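Local coordinates for lipoprotein LpqN (Mycobacterium tuberculosis, PDB 6E5F), which binds lipid-like molecules and takes part in mycobacterial cell envelope biogenesis, possibly connecting MmpL transporters with periplasmic proteins, and serves as a virulence factor, at residues A62-D67 against G130-A135; G157-L162 against S166-G171; K186-P191 against F197-N202. All blocks are in the same frame, centred on the assembly; numbering follows the deposited sequence.

Contact 1: residues A62-D67 against G130-A135; sequences ADYIRD and GDIDPA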
# COMPACT_ATOMS: atom_id res chain seq x y z
N ALA A 62 -1.60 -9.73 -8.06
CA ALA A 62 -0.54 -10.33 -8.86
C ALA A 62 -1.07 -11.49 -9.69
O ALA A 62 -0.68 -11.66 -10.85
CB ALA A 62 0.59 -10.81 -7.94
N ASP A 63 -1.95 -12.32 -9.12
CA ASP A 63 -2.57 -13.39 -9.89
C ASP A 63 -3.38 -12.82 -11.04
O ASP A 63 -3.32 -13.33 -12.17
CB ASP A 63 -3.47 -14.23 -8.97
CG ASP A 63 -2.70 -14.94 -7.87
OD1 ASP A 63 -1.54 -15.34 -8.10
OD2 ASP A 63 -3.26 -15.11 -6.77
N TYR A 64 -4.16 -11.77 -10.77
CA TYR A 64 -4.97 -11.14 -11.80
C TYR A 64 -4.11 -10.64 -12.95
O TYR A 64 -4.45 -10.84 -14.12
CB TYR A 64 -5.77 -10.00 -11.16
CG TYR A 64 -6.53 -9.13 -12.14
CD1 TYR A 64 -7.53 -9.66 -12.93
CD2 TYR A 64 -6.24 -7.78 -12.26
CE1 TYR A 64 -8.22 -8.87 -13.83
CE2 TYR A 64 -6.92 -6.99 -13.14
CZ TYR A 64 -7.92 -7.53 -13.93
OH TYR A 64 -8.59 -6.72 -14.82
N ILE A 65 -2.97 -10.02 -12.64
CA ILE A 65 -2.06 -9.54 -13.67
C ILE A 65 -1.49 -10.71 -14.46
O ILE A 65 -1.43 -10.68 -15.70
CB ILE A 65 -0.96 -8.67 -13.04
CG1 ILE A 65 -1.55 -7.39 -12.47
CG2 ILE A 65 0.12 -8.37 -14.07
CD1 ILE A 65 -0.61 -6.63 -11.55
N ARG A 66 -1.05 -11.75 -13.76
CA ARG A 66 -0.43 -12.89 -14.42
C ARG A 66 -1.40 -13.59 -15.36
O ARG A 66 -0.99 -14.09 -16.42
CB ARG A 66 0.07 -13.87 -13.35
CG ARG A 66 0.68 -15.16 -13.90
CD ARG A 66 0.83 -16.22 -12.81
NE ARG A 66 -0.46 -16.77 -12.40
CZ ARG A 66 -0.93 -16.78 -11.15
NH1 ARG A 66 -2.12 -17.32 -10.91
NH2 ARG A 66 -0.23 -16.28 -10.14
N ASP A 67 -2.68 -13.65 -15.00
CA ASP A 67 -3.65 -14.46 -15.72
C ASP A 67 -4.31 -13.73 -16.88
O ASP A 67 -5.18 -14.32 -17.54
CB ASP A 67 -4.72 -14.97 -14.75
CG ASP A 67 -4.18 -15.97 -13.75
OD1 ASP A 67 -3.14 -16.59 -14.03
OD2 ASP A 67 -4.81 -16.14 -12.68
N GLY A 130 -3.12 -2.70 -20.94
CA GLY A 130 -3.67 -3.85 -21.61
C GLY A 130 -5.09 -4.13 -21.20
O GLY A 130 -5.91 -3.21 -21.10
N ASP A 131 -5.40 -5.40 -20.96
CA ASP A 131 -6.76 -5.84 -20.65
C ASP A 131 -7.01 -5.72 -19.15
O ASP A 131 -7.18 -6.71 -18.43
CB ASP A 131 -6.98 -7.26 -21.14
CG ASP A 131 -8.43 -7.69 -21.11
OD1 ASP A 131 -9.31 -6.80 -21.04
OD2 ASP A 131 -8.69 -8.90 -21.15
N ILE A 132 -7.02 -4.48 -18.68
CA ILE A 132 -7.05 -4.16 -17.26
C ILE A 132 -8.38 -3.51 -16.92
O ILE A 132 -8.79 -2.55 -17.58
CB ILE A 132 -5.85 -3.27 -16.87
CG1 ILE A 132 -5.89 -2.91 -15.38
CG2 ILE A 132 -5.82 -2.00 -17.72
CD1 ILE A 132 -5.51 -4.05 -14.50
N ASP A 133 -9.06 -4.04 -15.91
CA ASP A 133 -10.29 -3.46 -15.39
C ASP A 133 -10.00 -2.88 -14.02
O ASP A 133 -9.69 -3.64 -13.09
CB ASP A 133 -11.37 -4.54 -15.30
CG ASP A 133 -12.69 -4.01 -14.74
OD1 ASP A 133 -12.75 -2.84 -14.31
OD2 ASP A 133 -13.67 -4.78 -14.74
N PRO A 134 -10.07 -1.56 -13.83
CA PRO A 134 -9.71 -1.00 -12.52
C PRO A 134 -10.55 -1.55 -11.38
O PRO A 134 -10.05 -1.67 -10.25
CB PRO A 134 -9.92 0.51 -12.70
CG PRO A 134 -10.79 0.65 -13.91
CD PRO A 134 -10.46 -0.51 -14.79
N ALA A 135 -11.80 -1.92 -11.64
CA ALA A 135 -12.64 -2.46 -10.58
C ALA A 135 -12.13 -3.82 -10.10
O ALA A 135 -12.29 -4.15 -8.93
CB ALA A 135 -14.09 -2.58 -11.05
O HOH W 1 -9.25 -7.79 -16.97
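Tyr64, on helix 61-66, faces the extended backbone of Ile132 and Asp133, which runs just ahead of the helix beginning at Pro134. The phenol carries the contact. Its OH accepts a nearly straight bond from Asp133 N (2.9 Å, N-H...O 161°), the donor lying at the ring edge near the ring plane. A water extends this grip: it hydrogen-bonds to the same hydroxyl and donates to Asp131 O over 2.8 Å, so the phenol oxygen holds Asp133 N directly and Asp131 O through the water, just after the inverse gamma turn centred on Asp131. An anti chi1 (173°) carries the Tyr64 ring from the helix toward 130-135. Ile132 meets it at the same edge, crossing at about a right angle with CD1 3.5 Å from Tyr64 CE2. Asp133 is the N-cap of the following helix; its OD1 takes the N-H of Ala135 at 3.0 Å from above the carboxylate plane. Within the first helix, Asp63, Arg66 and Asp67 form a salt-bridge network. Around the contact, Tyr64 and Ile132 both rest on Ile70 of strand 70-74, while helix 134-140 adds Lys136 against Tyr64 and Val137 against Ile132.

Contact 2: residues G157-L162 against S166-G171; sequences GSAATL and SAWQLG. With L6T (alpha-D-glucopyranosyl 6-O-dodecyl-alpha-D-glucopyranoside), chain B.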
# COMPACT_ATOMS: atom_id res chain seq x y z
N GLY A 157 -11.67 -6.13 4.65
CA GLY A 157 -11.42 -4.70 4.57
C GLY A 157 -12.64 -3.94 4.09
O GLY A 157 -13.77 -4.43 4.12
N SER A 158 -12.40 -2.71 3.65
CA SER A 158 -13.48 -1.86 3.22
C SER A 158 -13.01 -0.90 2.13
O SER A 158 -11.82 -0.58 2.02
CB SER A 158 -14.06 -1.04 4.38
OG SER A 158 -13.10 -0.12 4.86
N ALA A 159 -13.98 -0.44 1.34
CA ALA A 159 -13.72 0.58 0.34
C ALA A 159 -13.33 1.88 1.01
O ALA A 159 -13.72 2.18 2.15
CB ALA A 159 -14.97 0.81 -0.51
N ALA A 160 -12.54 2.67 0.28
CA ALA A 160 -12.05 3.95 0.75
C ALA A 160 -11.77 4.82 -0.46
O ALA A 160 -11.99 4.42 -1.60
CB ALA A 160 -10.79 3.75 1.60
N THR A 161 -11.28 6.03 -0.20
CA THR A 161 -10.82 6.92 -1.25
C THR A 161 -9.51 7.55 -0.81
O THR A 161 -9.20 7.63 0.39
CB THR A 161 -11.85 8.02 -1.56
OG1 THR A 161 -12.03 8.85 -0.41
CG2 THR A 161 -13.18 7.41 -1.97
N LEU A 162 -8.73 7.99 -1.79
CA LEU A 162 -7.49 8.72 -1.54
C LEU A 162 -7.31 9.70 -2.69
O LEU A 162 -7.35 9.30 -3.85
CB LEU A 162 -6.30 7.77 -1.48
CG LEU A 162 -5.26 7.85 -0.35
CD1 LEU A 162 -3.85 7.80 -0.91
CD2 LEU A 162 -5.43 9.05 0.58
N SER A 166 -10.69 5.92 -6.13
CA SER A 166 -11.23 4.79 -5.40
C SER A 166 -10.10 3.93 -4.84
O SER A 166 -9.06 3.74 -5.49
CB SER A 166 -12.09 3.93 -6.32
OG SER A 166 -13.20 4.67 -6.81
N ALA A 167 -10.32 3.40 -3.63
CA ALA A 167 -9.31 2.64 -2.93
C ALA A 167 -9.95 1.52 -2.13
O ALA A 167 -11.17 1.43 -1.99
CB ALA A 167 -8.49 3.55 -2.01
N TRP A 168 -9.08 0.66 -1.61
CA TRP A 168 -9.47 -0.43 -0.73
C TRP A 168 -8.43 -0.50 0.37
O TRP A 168 -7.23 -0.37 0.11
CB TRP A 168 -9.49 -1.77 -1.46
CG TRP A 168 -10.20 -2.80 -0.65
CD1 TRP A 168 -9.65 -3.67 0.23
CD2 TRP A 168 -11.61 -3.01 -0.63
NE1 TRP A 168 -10.65 -4.44 0.81
CE2 TRP A 168 -11.86 -4.05 0.29
CE3 TRP A 168 -12.68 -2.44 -1.31
CZ2 TRP A 168 -13.15 -4.52 0.55
CZ3 TRP A 168 -13.95 -2.90 -1.05
CH2 TRP A 168 -14.17 -3.93 -0.13
N GLN A 169 -8.88 -0.70 1.61
CA GLN A 169 -7.94 -0.84 2.71
C GLN A 169 -8.34 -2.03 3.56
O GLN A 169 -9.53 -2.23 3.85
CB GLN A 169 -7.88 0.43 3.58
CG GLN A 169 -6.92 0.32 4.75
CD GLN A 169 -6.58 1.67 5.35
OE1 GLN A 169 -6.21 2.60 4.64
NE2 GLN A 169 -6.70 1.78 6.67
N LEU A 170 -7.35 -2.82 3.95
CA LEU A 170 -7.58 -3.82 4.98
C LEU A 170 -6.36 -3.88 5.87
O LEU A 170 -5.23 -3.59 5.46
CB LEU A 170 -7.92 -5.19 4.40
CG LEU A 170 -6.77 -6.07 3.92
CD1 LEU A 170 -7.24 -7.52 3.78
CD2 LEU A 170 -6.20 -5.54 2.62
N GLY A 171 -6.61 -4.24 7.12
CA GLY A 171 -5.56 -4.38 8.10
C GLY A 171 -5.85 -5.52 9.04
O GLY A 171 -6.97 -6.04 9.10
C1 L6T B . -7.72 -8.38 14.14
C2 L6T B . -6.44 -8.84 14.81
C3 L6T B . -6.02 -7.84 15.86
C4 L6T B . -5.86 -6.49 15.20
C5 L6T B . -7.19 -6.09 14.58
C6 L6T B . -7.11 -4.66 13.97
CAA L6T B . -10.03 -8.17 14.40
CAO L6T B . -10.44 -10.52 14.56
CAP L6T B . -10.70 -11.77 13.73
CAR L6T B . -11.59 -10.29 15.53
CAT L6T B . -11.29 -9.04 16.34
CAV L6T B . -11.15 -7.88 15.39
CAX L6T B . -5.99 -3.64 12.19
CAY L6T B . -5.29 -2.32 12.64
CAZ L6T B . -4.76 -1.79 11.31
CBA L6T B . -4.46 -0.31 11.52
CBB L6T B . -3.33 -0.12 10.49
CBC L6T B . -3.50 1.24 9.87
CBD L6T B . -2.44 1.36 8.73
CBE L6T B . -2.97 2.41 7.79
CBF L6T B . -3.42 1.82 6.40
CBG L6T B . -2.18 1.55 5.53
CBH L6T B . -1.38 2.82 5.31
CBI L6T B . -2.23 4.05 5.00
O1 L6T B . -8.78 -8.32 15.10
O2 L6T B . -6.66 -10.12 15.42
O3 L6T B . -4.79 -8.25 16.46
O4 L6T B . -5.47 -5.54 16.19
O5 L6T B . -7.54 -7.06 13.56
O6 L6T B . -5.94 -4.66 13.20
OAN L6T B . -10.32 -9.38 13.67
OAQ L6T B . -11.86 -11.57 12.91
OAS L6T B . -11.71 -11.42 16.41
OAU L6T B . -12.37 -8.79 17.26
OAW L6T B . -10.85 -6.69 16.12
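Ser158 and Gln169 exchange two nearly straight backbone hydrogen bonds, Ser158 N to Gln169 O at 2.9 Å and Gln169 N to Ser158 O at 3.0 Å. A second such pair joins Ala160 and Ala167, but there both donors stand well above the carbonyl planes, and the bond from Ala167 N to Ala160 O is bent to 139°. That distortion accompanies a strong twist: the two strand segments run at 129° to each other rather than close to 180°. They are the arms of an antiparallel beta hairpin, strands 152-162 and 165-176, with Ala159 opposite Trp168 as a non-hydrogen-bonded pair. The Trp168 indole folds back over its partner strand and lays one face on the peptide between Ser158 and Ala159; Ser158 C sits above the ring centre and Ala159 N, 3.4 Å from CZ3, is displaced toward the rim. Trp168 NE1 is hydrogen-bonded to Asp156 O, which would restrain the rotation of the indole. At the same end Gly157, without a side chain, brings its CA to 3.5 Å from Leu170 CB. On the face opposite Ala159 and Trp168 lie Ser158, Ala160, Ala167 and Gln169. Here Gln169, with CG anti to the backbone N (chi1 180°) and the chain extended beyond it, sets its amide against the dodecyl tail of the bound trehalose ether, CD lying 3.3 Å from CBF. Farther toward the sugars, the tail's CAX passes 3.7 Å from Gly171 C.

Contact 3: residues K186-P191 against F197-N202; sequences KTVVIP and FVLQLN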
# COMPACT_ATOMS: atom_id res chain seq x y z
N LYS A 186 -3.32 -0.22 1.86
CA LYS A 186 -4.28 0.57 1.11
C LYS A 186 -3.88 0.52 -0.36
O LYS A 186 -2.73 0.82 -0.70
CB LYS A 186 -4.32 2.02 1.60
CG LYS A 186 -5.49 2.81 1.02
CD LYS A 186 -5.75 4.11 1.78
CE LYS A 186 -7.14 4.66 1.46
NZ LYS A 186 -7.53 5.80 2.34
N THR A 187 -4.82 0.11 -1.20
CA THR A 187 -4.61 0.05 -2.64
C THR A 187 -5.49 1.12 -3.28
O THR A 187 -6.68 1.18 -3.01
CB THR A 187 -5.00 -1.34 -3.16
OG1 THR A 187 -4.15 -2.33 -2.58
CG2 THR A 187 -4.86 -1.40 -4.68
N VAL A 188 -4.88 1.96 -4.11
CA VAL A 188 -5.59 3.04 -4.79
C VAL A 188 -5.46 2.81 -6.29
O VAL A 188 -4.35 2.58 -6.78
CB VAL A 188 -5.00 4.41 -4.43
CG1 VAL A 188 -5.86 5.54 -5.00
CG2 VAL A 188 -4.83 4.56 -2.92
N VAL A 189 -6.58 2.84 -6.99
CA VAL A 189 -6.60 2.64 -8.44
C VAL A 189 -6.75 4.00 -9.11
O VAL A 189 -7.67 4.76 -8.81
CB VAL A 189 -7.71 1.67 -8.85
CG1 VAL A 189 -7.77 1.52 -10.34
CG2 VAL A 189 -7.46 0.32 -8.21
N ILE A 190 -5.83 4.29 -10.02
CA ILE A 190 -5.72 5.62 -10.63
C ILE A 190 -5.73 5.44 -12.14
O ILE A 190 -4.66 5.35 -12.76
CB ILE A 190 -4.45 6.34 -10.15
CG1 ILE A 190 -4.38 6.38 -8.61
CG2 ILE A 190 -4.38 7.75 -10.74
CD1 ILE A 190 -2.99 6.66 -8.07
N PRO A 191 -6.90 5.37 -12.78
CA PRO A 191 -6.93 5.28 -14.25
C PRO A 191 -6.47 6.60 -14.85
O PRO A 191 -6.98 7.67 -14.49
CB PRO A 191 -8.40 4.99 -14.56
CG PRO A 191 -9.02 4.59 -13.25
CD PRO A 191 -8.26 5.32 -12.21
N PHE A 197 -2.86 3.07 -13.07
CA PHE A 197 -1.81 3.09 -12.07
C PHE A 197 -2.37 2.56 -10.76
O PHE A 197 -3.52 2.85 -10.41
CB PHE A 197 -1.26 4.51 -11.90
CG PHE A 197 -0.51 5.01 -13.10
CD1 PHE A 197 -1.18 5.59 -14.16
CD2 PHE A 197 0.87 4.88 -13.18
CE1 PHE A 197 -0.47 6.05 -15.27
CE2 PHE A 197 1.57 5.33 -14.28
CZ PHE A 197 0.89 5.92 -15.32
N VAL A 198 -1.57 1.77 -10.07
CA VAL A 198 -1.98 1.16 -8.81
C VAL A 198 -0.96 1.56 -7.75
O VAL A 198 0.22 1.17 -7.83
CB VAL A 198 -2.07 -0.37 -8.92
CG1 VAL A 198 -2.52 -0.98 -7.58
CG2 VAL A 198 -3.02 -0.77 -10.05
N LEU A 199 -1.41 2.33 -6.77
CA LEU A 199 -0.59 2.70 -5.63
C LEU A 199 -0.93 1.77 -4.49
O LEU A 199 -2.10 1.54 -4.19
CB LEU A 199 -0.91 4.14 -5.20
CG LEU A 199 -0.26 4.64 -3.91
CD1 LEU A 199 1.23 4.85 -4.11
CD2 LEU A 199 -0.94 5.92 -3.44
N GLN A 200 0.09 1.21 -3.85
CA GLN A 200 -0.11 0.43 -2.64
C GLN A 200 0.71 1.05 -1.52
O GLN A 200 1.89 1.37 -1.71
CB GLN A 200 0.22 -1.05 -2.85
CG GLN A 200 -0.78 -1.73 -3.81
CD GLN A 200 -0.72 -3.24 -3.78
OE1 GLN A 200 0.34 -3.85 -3.97
NE2 GLN A 200 -1.86 -3.87 -3.53
N LEU A 201 0.06 1.25 -0.38
CA LEU A 201 0.72 1.71 0.83
C LEU A 201 0.70 0.55 1.82
O LEU A 201 -0.37 0.08 2.22
CB LEU A 201 0.01 2.94 1.40
CG LEU A 201 -0.12 4.13 0.44
CD1 LEU A 201 -0.93 5.24 1.09
CD2 LEU A 201 1.23 4.65 -0.00
N ASN A 202 1.88 0.07 2.18
CA ASN A 202 2.05 -1.12 3.01
C ASN A 202 2.56 -0.68 4.37
O ASN A 202 3.71 -0.24 4.49
CB ASN A 202 3.05 -2.07 2.35
CG ASN A 202 2.54 -2.65 1.05
OD1 ASN A 202 1.34 -2.81 0.86
ND2 ASN A 202 3.45 -2.98 0.15
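Phe197 and Gln200 supply the flat groups: Phe197 is met at its ring edge, and the Gln200 amide has its partner close to its own plane. The carbonyl oxygen of Ile190 lies in the plane of the Phe197 ring, 3.8 Å from CD1, while the ring extends away from 186-191, and the Phe197 side chain touches Val75, Ser82 and Pro83. The Gln200 amide presents an N-H to Thr187 OG1, and the bond is nearly straight (NE2 to OG1 2.9 Å, 164°). Thr187 and Gln200 form a non-hydrogen-bonded pair, so their backbones leave this link to the side chains, which lie alongside each other and point the same way. A chi1 of -63° puts the Thr187 hydroxyl beside its backbone N and turns CG2 toward Val198, whose CG1 it meets at 3.7 Å. On the opposite face, Val188 and Leu199 also run side by side, with Val188 CG2 4.2 Å from Leu199 CD2; Ile190 and Phe197 touch through their CB atoms. Six backbone bonds lock this antiparallel register in the paired sets Lys186-Leu201, Val188-Leu199 and Ile190-Phe197. The shortest joins Ile190 N to Phe197 O at 2.7 Å. Between these sets, CA-H...O contacts fill in, such as Gln200 CA to Lys186 O at 3.3 Å. The hairpin of strands 179-192 and 195-206 lies inside the large antiparallel sheet, flanked by strand 165-176 beyond 186-191 and strand 120-130 beyond 197-202. Helix 134-140 covers the Val189 and Val198 face through Val137, and Phe165 of strand 165-176 packs on Val188 and Ile190 on the opposite face.

Contacts 2 and 3 belong to one sheet, with centres about 10 Å apart, because strands 165-176 and 179-192 are neighbours in it. Trp168 O lies 2.8 Å from Thr187 N and Ser166 O 3.0 Å from Val189 N, both probable hydrogen bonds. Contact 1 packs against the Val189 face of this sheet: Pro134 CB lies 3.3 Å from Val189 CG1, although the centres of contacts 1 and 3 are about 13 Å apart. Contacts 1 and 2 do not touch, their nearest atoms being about 7 Å apart. The ligand tail meets contact 2 directly, and the bound ligand comes within about 4 Å of the Leu201 side chain in contact 3.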